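Local coordinates for cobalamin (Vitamin B12) biosynthesis CbiX protein (Marinobacter aquaeolei, PDB 3LYH) that probably acts as a metal-binding lyase of the CbiX chelatase family, which handles tetrapyrroles in cobalamin biosynthesis, at residues K26-T31 with A38-M43; R56-G61 with H93-R98; I9-G14 with P48-I53. All coordinates share one frame; numbering follows the deposited sequence. Where two conformers were deposited one is given.

Contact 1: residues K26-T31 with A38-M43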
loop_
_atom_site.group_PDB
_atom_site.type_symbol
_atom_site.label_atom_id
_atom_site.label_comp_id
_atom_site.label_asym_id
_atom_site.label_seq_id
_atom_site.Cartn_x
_atom_site.Cartn_y
_atom_site.Cartn_z
ATOM N N LYS B 26 -11.227 5.251 1.507
ATOM C CA LYS B 26 -10.745 5.886 2.729
ATOM C C LYS B 26 -9.302 6.372 2.623
ATOM O O LYS B 26 -8.992 7.437 3.138
ATOM C CB LYS B 26 -10.939 4.971 3.939
ATOM C CG LYS B 26 -10.601 5.657 5.245
ATOM N N LEU B 27 -8.428 5.599 1.957
ATOM C CA LEU B 27 -7.042 6.008 1.690
ATOM C C LEU B 27 -6.992 7.297 0.869
ATOM O O LEU B 27 -6.122 8.165 1.081
ATOM C CB LEU B 27 -6.257 4.909 0.969
ATOM C CG LEU B 27 -5.725 3.839 1.925
ATOM C CD1 LEU B 27 -5.327 2.653 1.091
ATOM C CD2 LEU B 27 -4.519 4.372 2.750
ATOM N N ALA B 28 -7.928 7.431 -0.062
ATOM C CA ALA B 28 -7.970 8.609 -0.912
ATOM C C ALA B 28 -8.623 9.832 -0.259
ATOM O O ALA B 28 -8.396 10.976 -0.717
ATOM C CB ALA B 28 -8.658 8.262 -2.217
ATOM N N GLU B 29 -9.412 9.609 0.775
ATOM C CA GLU B 29 -10.343 10.635 1.278
ATOM C C GLU B 29 -9.655 11.939 1.773
ATOM O O GLU B 29 -10.110 13.001 1.401
ATOM C CB GLU B 29 -11.230 10.057 2.381
ATOM C CG GLU B 29 -12.349 10.904 2.740
ATOM C CD GLU B 29 -13.391 10.137 3.540
ATOM O OE1 GLU B 29 -13.041 9.574 4.587
ATOM O OE2 GLU B 29 -14.548 10.086 3.094
ATOM N N PRO B 30 -8.568 11.849 2.546
ATOM C CA PRO B 30 -7.869 13.128 2.918
ATOM C C PRO B 30 -7.424 13.972 1.704
ATOM O O PRO B 30 -7.580 15.203 1.694
ATOM C CB PRO B 30 -6.689 12.642 3.746
ATOM C CG PRO B 30 -7.199 11.361 4.326
ATOM C CD PRO B 30 -7.893 10.705 3.182
ATOM N N THR B 31 -6.912 13.319 0.662
ATOM C CA THR B 31 -6.550 14.031 -0.571
ATOM C C THR B 31 -7.750 14.632 -1.266
ATOM O O THR B 31 -7.796 15.833 -1.575
ATOM C CB THR B 31 -5.814 13.121 -1.570
ATOM O OG1 THR B 31 -4.596 12.658 -0.974
ATOM C CG2 THR B 31 -5.488 13.880 -2.885
ATOM N N ALA B 38 -9.130 16.504 -7.293
ATOM C CA ALA B 38 -8.507 15.219 -6.989
ATOM C C ALA B 38 -9.600 14.154 -6.838
ATOM O O ALA B 38 -10.634 14.418 -6.265
ATOM C CB ALA B 38 -7.559 15.337 -5.729
ATOM N N ALA B 39 -9.361 12.969 -7.425
ATOM C CA ALA B 39 -10.380 11.905 -7.429
ATOM C C ALA B 39 -9.706 10.543 -7.438
ATOM O O ALA B 39 -8.573 10.413 -7.954
ATOM C CB ALA B 39 -11.274 12.048 -8.637
ATOM N N ILE B 40 -10.374 9.566 -6.863
ATOM C CA ILE B 40 -9.905 8.171 -7.004
ATOM C C ILE B 40 -10.532 7.574 -8.262
ATOM O O ILE B 40 -11.666 7.927 -8.631
ATOM C CB ILE B 40 -10.259 7.262 -5.783
ATOM C CG1 ILE B 40 -9.535 5.933 -5.882
ATOM C CG2 ILE B 40 -11.816 7.094 -5.600
ATOM C CD1 ILE B 40 -9.518 5.116 -4.623
ATOM N N ALA B 41 -9.759 6.718 -8.933
ATOM C CA ALA B 41 -10.265 5.933 -10.048
ATOM C C ALA B 41 -9.681 4.532 -9.922
ATOM O O ALA B 41 -8.635 4.313 -9.284
ATOM C CB ALA B 41 -9.916 6.558 -11.419
ATOM N N TYR B 42 -10.398 3.579 -10.519
ATOM C CA TYR B 42 -10.041 2.183 -10.478
ATOM C C TYR B 42 -9.700 1.680 -11.899
ATOM O O TYR B 42 -10.396 1.963 -12.860
ATOM C CB TYR B 42 -11.209 1.361 -9.935
ATOM C CG TYR B 42 -11.544 1.698 -8.502
ATOM C CD1 TYR B 42 -10.776 1.186 -7.483
ATOM C CD2 TYR B 42 -12.642 2.494 -8.182
ATOM C CE1 TYR B 42 -11.070 1.485 -6.153
ATOM C CE2 TYR B 42 -12.955 2.797 -6.848
ATOM C CZ TYR B 42 -12.158 2.278 -5.854
ATOM O OH TYR B 42 -12.428 2.543 -4.543
HETATM N N MSE B 43 -8.610 0.945 -11.978
HETATM C CA MSE B 43 -8.097 0.378 -13.231
HETATM C C MSE B 43 -9.128 -0.568 -13.880
HETATM O O MSE B 43 -9.261 -0.595 -15.091
HETATM C CB MSE B 43 -6.760 -0.332 -12.943
HETATM C CG MSE B 43 -5.836 -0.648 -14.148
HETATM SE SE MSE B 43 -4.112 -1.297 -13.527
HETATM C CE MSE B 43 -4.240 -0.232 -11.997
#

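Contact 2: residues R56-G61 with H93-R98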
loop_
_atom_site.group_PDB
_atom_site.type_symbol
_atom_site.label_atom_id
_atom_site.label_comp_id
_atom_site.label_asym_id
_atom_site.label_seq_id
_atom_site.Cartn_x
_atom_site.Cartn_y
_atom_site.Cartn_z
ATOM N N ARG B 56 -15.082 13.379 -17.010
ATOM C CA ARG B 56 -15.669 14.347 -16.091
ATOM C C ARG B 56 -14.837 15.623 -15.882
ATOM O O ARG B 56 -15.395 16.725 -15.815
ATOM C CB ARG B 56 -15.909 13.693 -14.704
ATOM C CG ARG B 56 -17.212 12.929 -14.543
ATOM C CD ARG B 56 -17.679 12.974 -13.071
ATOM N NE ARG B 56 -18.564 11.856 -12.737
ATOM C CZ ARG B 56 -18.237 10.776 -12.015
ATOM N NH1 ARG B 56 -17.023 10.615 -11.477
ATOM N NH2 ARG B 56 -19.158 9.829 -11.819
ATOM N N ALA B 57 -13.528 15.478 -15.718
ATOM C CA ALA B 57 -12.652 16.621 -15.526
ATOM C C ALA B 57 -12.630 17.434 -16.837
ATOM O O ALA B 57 -12.656 18.662 -16.805
ATOM C CB ALA B 57 -11.253 16.162 -15.123
ATOM N N LYS B 58 -12.614 16.707 -17.962
ATOM C CA LYS B 58 -12.618 17.264 -19.323
ATOM C C LYS B 58 -13.911 18.001 -19.641
ATOM O O LYS B 58 -13.874 19.125 -20.150
ATOM C CB LYS B 58 -12.377 16.140 -20.347
ATOM C CG LYS B 58 -12.316 16.547 -21.824
ATOM C CD LYS B 58 -11.369 17.714 -22.074
ATOM C CE LYS B 58 -11.399 18.147 -23.533
ATOM N NZ LYS B 58 -10.438 17.342 -24.303
ATOM N N GLY B 59 -15.050 17.379 -19.327
ATOM C CA GLY B 59 -16.351 18.063 -19.367
ATOM C C GLY B 59 -16.439 19.351 -18.536
ATOM O O GLY B 59 -17.290 20.212 -18.815
ATOM N N GLN B 60 -15.579 19.491 -17.526
ATOM C CA GLN B 60 -15.420 20.726 -16.733
ATOM C C GLN B 60 -14.207 21.588 -17.121
ATOM O O GLN B 60 -13.815 22.476 -16.350
ATOM C CB GLN B 60 -15.290 20.367 -15.251
ATOM C CG GLN B 60 -16.458 19.520 -14.702
ATOM C CD GLN B 60 -17.610 20.360 -14.188
ATOM O OE1 GLN B 60 -18.653 20.475 -14.838
ATOM N NE2 GLN B 60 -17.422 20.959 -13.018
ATOM N N GLY B 61 -13.589 21.318 -18.279
ATOM C CA GLY B 61 -12.463 22.134 -18.773
ATOM C C GLY B 61 -11.035 21.777 -18.369
ATOM O O GLY B 61 -10.097 22.515 -18.708
ATOM N N HIS B 93 -9.470 11.577 -25.523
ATOM C CA HIS B 93 -9.982 12.810 -24.918
ATOM C C HIS B 93 -9.188 14.075 -25.251
ATOM O O HIS B 93 -9.610 15.149 -24.850
ATOM C CB HIS B 93 -10.128 12.624 -23.397
ATOM C CG HIS B 93 -11.076 11.528 -23.022
ATOM N ND1 HIS B 93 -12.437 11.620 -23.225
ATOM C CD2 HIS B 93 -10.862 10.308 -22.469
ATOM C CE1 HIS B 93 -13.019 10.510 -22.808
ATOM N NE2 HIS B 93 -12.087 9.698 -22.345
ATOM N N GLY B 94 -8.079 13.979 -25.984
ATOM C CA GLY B 94 -7.222 15.145 -26.253
ATOM C C GLY B 94 -6.706 15.862 -24.993
ATOM O O GLY B 94 -6.804 17.092 -24.849
ATOM N N VAL B 95 -6.150 15.082 -24.078
ATOM C CA VAL B 95 -5.567 15.589 -22.837
ATOM C C VAL B 95 -4.133 15.089 -22.684
ATOM O O VAL B 95 -3.700 14.222 -23.450
ATOM C CB VAL B 95 -6.413 15.160 -21.616
ATOM C CG1 VAL B 95 -7.840 15.813 -21.709
ATOM C CG2 VAL B 95 -6.529 13.653 -21.522
ATOM N N THR B 96 -3.441 15.690 -21.720
ATOM C CA THR B 96 -2.067 15.366 -21.311
ATOM C C THR B 96 -2.125 14.766 -19.893
ATOM O O THR B 96 -2.674 15.386 -18.973
ATOM C CB THR B 96 -1.164 16.593 -21.331
ATOM O OG1 THR B 96 -1.202 17.163 -22.646
ATOM C CG2 THR B 96 0.306 16.228 -21.003
ATOM N N ILE B 97 -1.590 13.559 -19.746
ATOM C CA ILE B 97 -1.612 12.823 -18.479
ATOM C C ILE B 97 -0.208 12.346 -18.146
ATOM O O ILE B 97 0.340 11.518 -18.875
ATOM C CB ILE B 97 -2.568 11.603 -18.532
ATOM C CG1 ILE B 97 -3.931 11.986 -19.082
ATOM C CG2 ILE B 97 -2.649 10.838 -17.159
ATOM C CD1 ILE B 97 -4.823 10.765 -19.457
ATOM N N ARG B 98 0.355 12.886 -17.061
ATOM C CA ARG B 98 1.615 12.425 -16.525
ATOM C C ARG B 98 1.348 11.229 -15.620
ATOM O O ARG B 98 0.390 11.229 -14.875
ATOM C CB ARG B 98 2.294 13.518 -15.724
ATOM C CG ARG B 98 3.621 13.102 -15.163
ATOM C CD ARG B 98 4.450 14.291 -14.644
ATOM N NE ARG B 98 4.023 14.793 -13.340
ATOM C CZ ARG B 98 4.365 14.259 -12.156
ATOM N NH1 ARG B 98 5.141 13.167 -12.076
ATOM N NH2 ARG B 98 3.928 14.828 -11.039
#

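Contact 3: residues I9-G14 with P48-I53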
loop_
_atom_site.group_PDB
_atom_site.type_symbol
_atom_site.label_atom_id
_atom_site.label_comp_id
_atom_site.label_asym_id
_atom_site.label_seq_id
_atom_site.Cartn_x
_atom_site.Cartn_y
_atom_site.Cartn_z
ATOM N N ILE B 9 -5.498 12.154 -10.282
ATOM C CA ILE B 9 -6.224 10.894 -10.260
ATOM C C ILE B 9 -5.415 9.925 -9.419
ATOM O O ILE B 9 -4.281 9.568 -9.798
ATOM C CB ILE B 9 -6.457 10.314 -11.670
ATOM C CG1 ILE B 9 -7.213 11.330 -12.493
ATOM C CG2 ILE B 9 -7.308 9.024 -11.579
ATOM C CD1 ILE B 9 -7.457 10.944 -13.969
ATOM N N LEU B 10 -5.987 9.501 -8.300
ATOM C CA LEU B 10 -5.404 8.445 -7.449
ATOM C C LEU B 10 -5.870 7.147 -8.023
ATOM O O LEU B 10 -7.071 6.906 -8.054
ATOM C CB LEU B 10 -5.801 8.567 -5.988
ATOM C CG LEU B 10 -5.458 9.877 -5.305
ATOM C CD1 LEU B 10 -5.894 9.935 -3.835
ATOM C CD2 LEU B 10 -4.021 10.228 -5.446
ATOM N N LEU B 11 -4.941 6.320 -8.505
ATOM C CA LEU B 11 -5.300 5.118 -9.268
ATOM C C LEU B 11 -5.084 3.863 -8.464
ATOM O O LEU B 11 -3.967 3.568 -8.088
ATOM C CB LEU B 11 -4.551 5.015 -10.593
ATOM C CG LEU B 11 -5.010 3.890 -11.535
ATOM C CD1 LEU B 11 -6.393 4.143 -11.994
ATOM C CD2 LEU B 11 -4.037 3.773 -12.739
ATOM N N ALA B 12 -6.197 3.116 -8.264
ATOM C CA ALA B 12 -6.163 1.823 -7.509
ATOM C C ALA B 12 -6.545 0.643 -8.434
ATOM O O ALA B 12 -7.183 0.859 -9.450
ATOM C CB ALA B 12 -7.162 1.901 -6.294
ATOM N N HIS B 13 -6.191 -0.604 -8.103
ATOM C CA HIS B 13 -6.996 -1.768 -8.632
ATOM C C HIS B 13 -8.372 -1.800 -8.032
ATOM O O HIS B 13 -8.521 -1.584 -6.824
ATOM C CB HIS B 13 -6.358 -3.114 -8.263
ATOM C CG HIS B 13 -5.314 -3.574 -9.208
ATOM N ND1 HIS B 13 -5.497 -3.571 -10.575
ATOM C CD2 HIS B 13 -4.065 -4.057 -8.992
ATOM C CE1 HIS B 13 -4.395 -4.002 -11.163
ATOM N NE2 HIS B 13 -3.512 -4.302 -10.225
ATOM N N GLY B 14 -9.372 -2.150 -8.836
ATOM C CA GLY B 14 -10.742 -2.332 -8.361
ATOM C C GLY B 14 -11.024 -3.787 -8.033
ATOM O O GLY B 14 -10.192 -4.665 -8.224
ATOM N N PRO B 48 -15.531 4.736 -10.094
ATOM C CA PRO B 48 -15.337 5.217 -11.458
ATOM C C PRO B 48 -14.034 4.741 -12.084
ATOM O O PRO B 48 -13.008 4.589 -11.408
ATOM C CB PRO B 48 -15.341 6.735 -11.301
ATOM C CG PRO B 48 -14.782 6.932 -9.958
ATOM C CD PRO B 48 -15.064 5.722 -9.117
ATOM N N SER B 49 -14.097 4.491 -13.387
ATOM C CA SER B 49 -12.953 4.120 -14.182
ATOM C C SER B 49 -12.130 5.372 -14.448
ATOM O O SER B 49 -12.590 6.501 -14.202
ATOM C CB SER B 49 -13.400 3.555 -15.540
ATOM O OG SER B 49 -14.096 4.550 -16.278
ATOM N N LEU B 50 -10.935 5.168 -14.974
ATOM C CA LEU B 50 -10.088 6.296 -15.436
ATOM C C LEU B 50 -10.764 7.120 -16.548
ATOM O O LEU B 50 -10.685 8.352 -16.565
ATOM C CB LEU B 50 -8.720 5.762 -15.867
ATOM C CG LEU B 50 -7.466 6.614 -15.888
ATOM C CD1 LEU B 50 -7.146 7.131 -14.509
ATOM C CD2 LEU B 50 -6.322 5.745 -16.370
ATOM N N ASP B 51 -11.439 6.433 -17.480
ATOM C CA ASP B 51 -12.136 7.141 -18.526
ATOM C C ASP B 51 -13.213 8.053 -17.946
ATOM O O ASP B 51 -13.335 9.183 -18.395
ATOM C CB ASP B 51 -12.740 6.193 -19.576
ATOM C CG ASP B 51 -12.830 6.844 -20.933
ATOM O OD1 ASP B 51 -13.873 7.446 -21.241
ATOM O OD2 ASP B 51 -11.839 6.774 -21.676
ATOM N N THR B 52 -13.960 7.571 -16.935
ATOM C CA THR B 52 -15.027 8.353 -16.319
ATOM C C THR B 52 -14.517 9.592 -15.624
ATOM O O THR B 52 -15.104 10.656 -15.758
ATOM C CB THR B 52 -15.864 7.492 -15.335
ATOM O OG1 THR B 52 -16.599 6.533 -16.086
ATOM C CG2 THR B 52 -16.821 8.355 -14.520
ATOM N N ILE B 53 -13.406 9.462 -14.903
ATOM C CA ILE B 53 -12.807 10.618 -14.257
ATOM C C ILE B 53 -12.248 11.611 -15.284
ATOM O O ILE B 53 -12.384 12.842 -15.134
ATOM C CB ILE B 53 -11.742 10.191 -13.227
ATOM C CG1 ILE B 53 -12.363 9.354 -12.109
ATOM C CG2 ILE B 53 -11.021 11.435 -12.618
ATOM C CD1 ILE B 53 -13.516 10.032 -11.348
#

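Contact 1: residues K26-T31 with A38-M43
Helix 18-34 lies close on strand 38-42 and runs counter to it, as the paired CA atoms attest: Ala28 CA is 6.4 Å from Ile40 CA and, one turn further along the helix, Thr31 CA is 6.8 Å from Ala38 CA. Alanine on one side of each pair lets the backbones come this near. The CB of Ala28 meets the CB of Ile40 at 4.0 Å, and Ile40 CD1 reaches the same methyl at 4.1 Å, because the isoleucine holds CG1 anti to its backbone N (chi1 -170°) and continues almost fully extended. At the other pair Thr31 uses its methyl branch, CG2 touching Ala38 CB at 3.8 Å. The packing is therefore carbon on carbon throughout. Between these two pairs the helix is kinked: the N atoms of Pro30 and Thr31 make no bond to the preceding turn, and a proline N has no hydrogen to offer. Leu10 of the adjoining strand touches both Ala28 and Thr31, while Phe24 and Glu25, on the same helix, touch Ile40. Thr31 also packs on Arg114 of the second subunit. The arrangement is that of a beta-alpha-beta crossover, in which helix 18-34 links strand 6-12 to the parallel strand 38-42 and covers both.

Contact 2: residues R56-G61 with H93-R98
Lys58 NZ has two partners: it donates a hydrogen bond to His93 O and makes a salt bridge to Glu63 OE1. In this open parallel alpha/beta fold, the bond joins the last turn of helix 50-59 to the junction where helix 78-93 gives way to strand 96-99. As modelled, NZ lies 2.4 Å from His93 O, too short to be taken literally, so the pairing carries more weight than the length. A chi1 near 180° (-179°) points the lysine chain away from its own N; it then bends at chi2 (50°) and again at chi4 (-87°), which swings the amine onto the carbonyl. Its positive charge sits beside the C-terminal end of a helix, where it would probably be favoured by the helix dipole. Replacing Lys58 by an alanine would probably leave Glu63 without this salt-bridge mate and the His93 carbonyl without this donor, and uncover part of Val95. Both helices end at glycines with positive phi. Gly94 leaves helical angles directly after His93, and Gly61 is the C-prime residue of a Schellman motif, with Gly61 N bonded to Lys58 O at 2.9 Å and Val62 N to Ala57 O. The imidazole of His93 leads away from Lys58, and its NE2 hydrogen-bonds to Asp51 OD2. The lysine's aliphatic part crosses Val95 at a slant, with Val95 CG1 4.0 Å from Lys58 CD.

Contact 3: residues I9-G14 with P48-I53
Leu50 CD1 presses on two residues of strand 6-12, lying 3.5 Å from Ile9 CG2 and 4.0 Å from Leu11 CD1. The first distance is tighter than usual for two carbons and marks a closely fitted spot; at the second, the two leucine side chains cross at about a right angle. With chi1 at -156°, Leu50 CG stands across the CA-CB bond from the backbone N, which carries the methyl toward the strand although the CB itself does not point at it. One turn on, Ile53 offers its CG2, 3.8 Å from Ile9 CG1 and equally near Ile9 CD1, the two isoleucines sliding past each other in opposite directions. All four of these residues are buried. The next shell fixes the start of the helix that presents Leu50 and Ile53. Ser49 is the N-cap: its OG accepts from Thr52 N at 3.1 Å with an N-H...O angle of 158°, and its carbonyl O receives Ile53 N at 3.2 Å. Glu47, which is joined to Pro48 by a cis peptide bond, accepts a hydrogen bond from Thr52 OG1 at its OE1. Asp51 OD2 forms a salt bridge with Arg88 NH2 of helix 78-93. That helix also closes over the hydrophobic cluster, with Met85 and Leu89 against Leu50 and Val82 against Leu11. Helices 50-59 and 78-93 thus share one face of the parallel sheet, where Ile9 lies between Ala41 of strand 38-42 and Phe65 of strand 64-69, while Leu10 faces helix 18-34 on the opposite side.

How the contacts relate
From the N terminus, strand 6-12 opens the loop that contact 3 closes on helix 50-59, and contact 1 is nested wholly within it, closing the shorter return from helix 18-34 to strand 38-42. Contact 2 follows in series, spanning from the end of helix 50-59 to the start of strand 96-99. Contacts 1 and 3 have centres about 8 Å apart and meet through neighbouring strands, with Ala39 O to Leu10 N at 2.8 Å a probable hydrogen bond. Contacts 2 and 3 share helix 50-59; contacts 1 and 2 do not touch. Together they tie helices from both faces to a sheet ordered 38-42, 6-12, 64-69, 96-99.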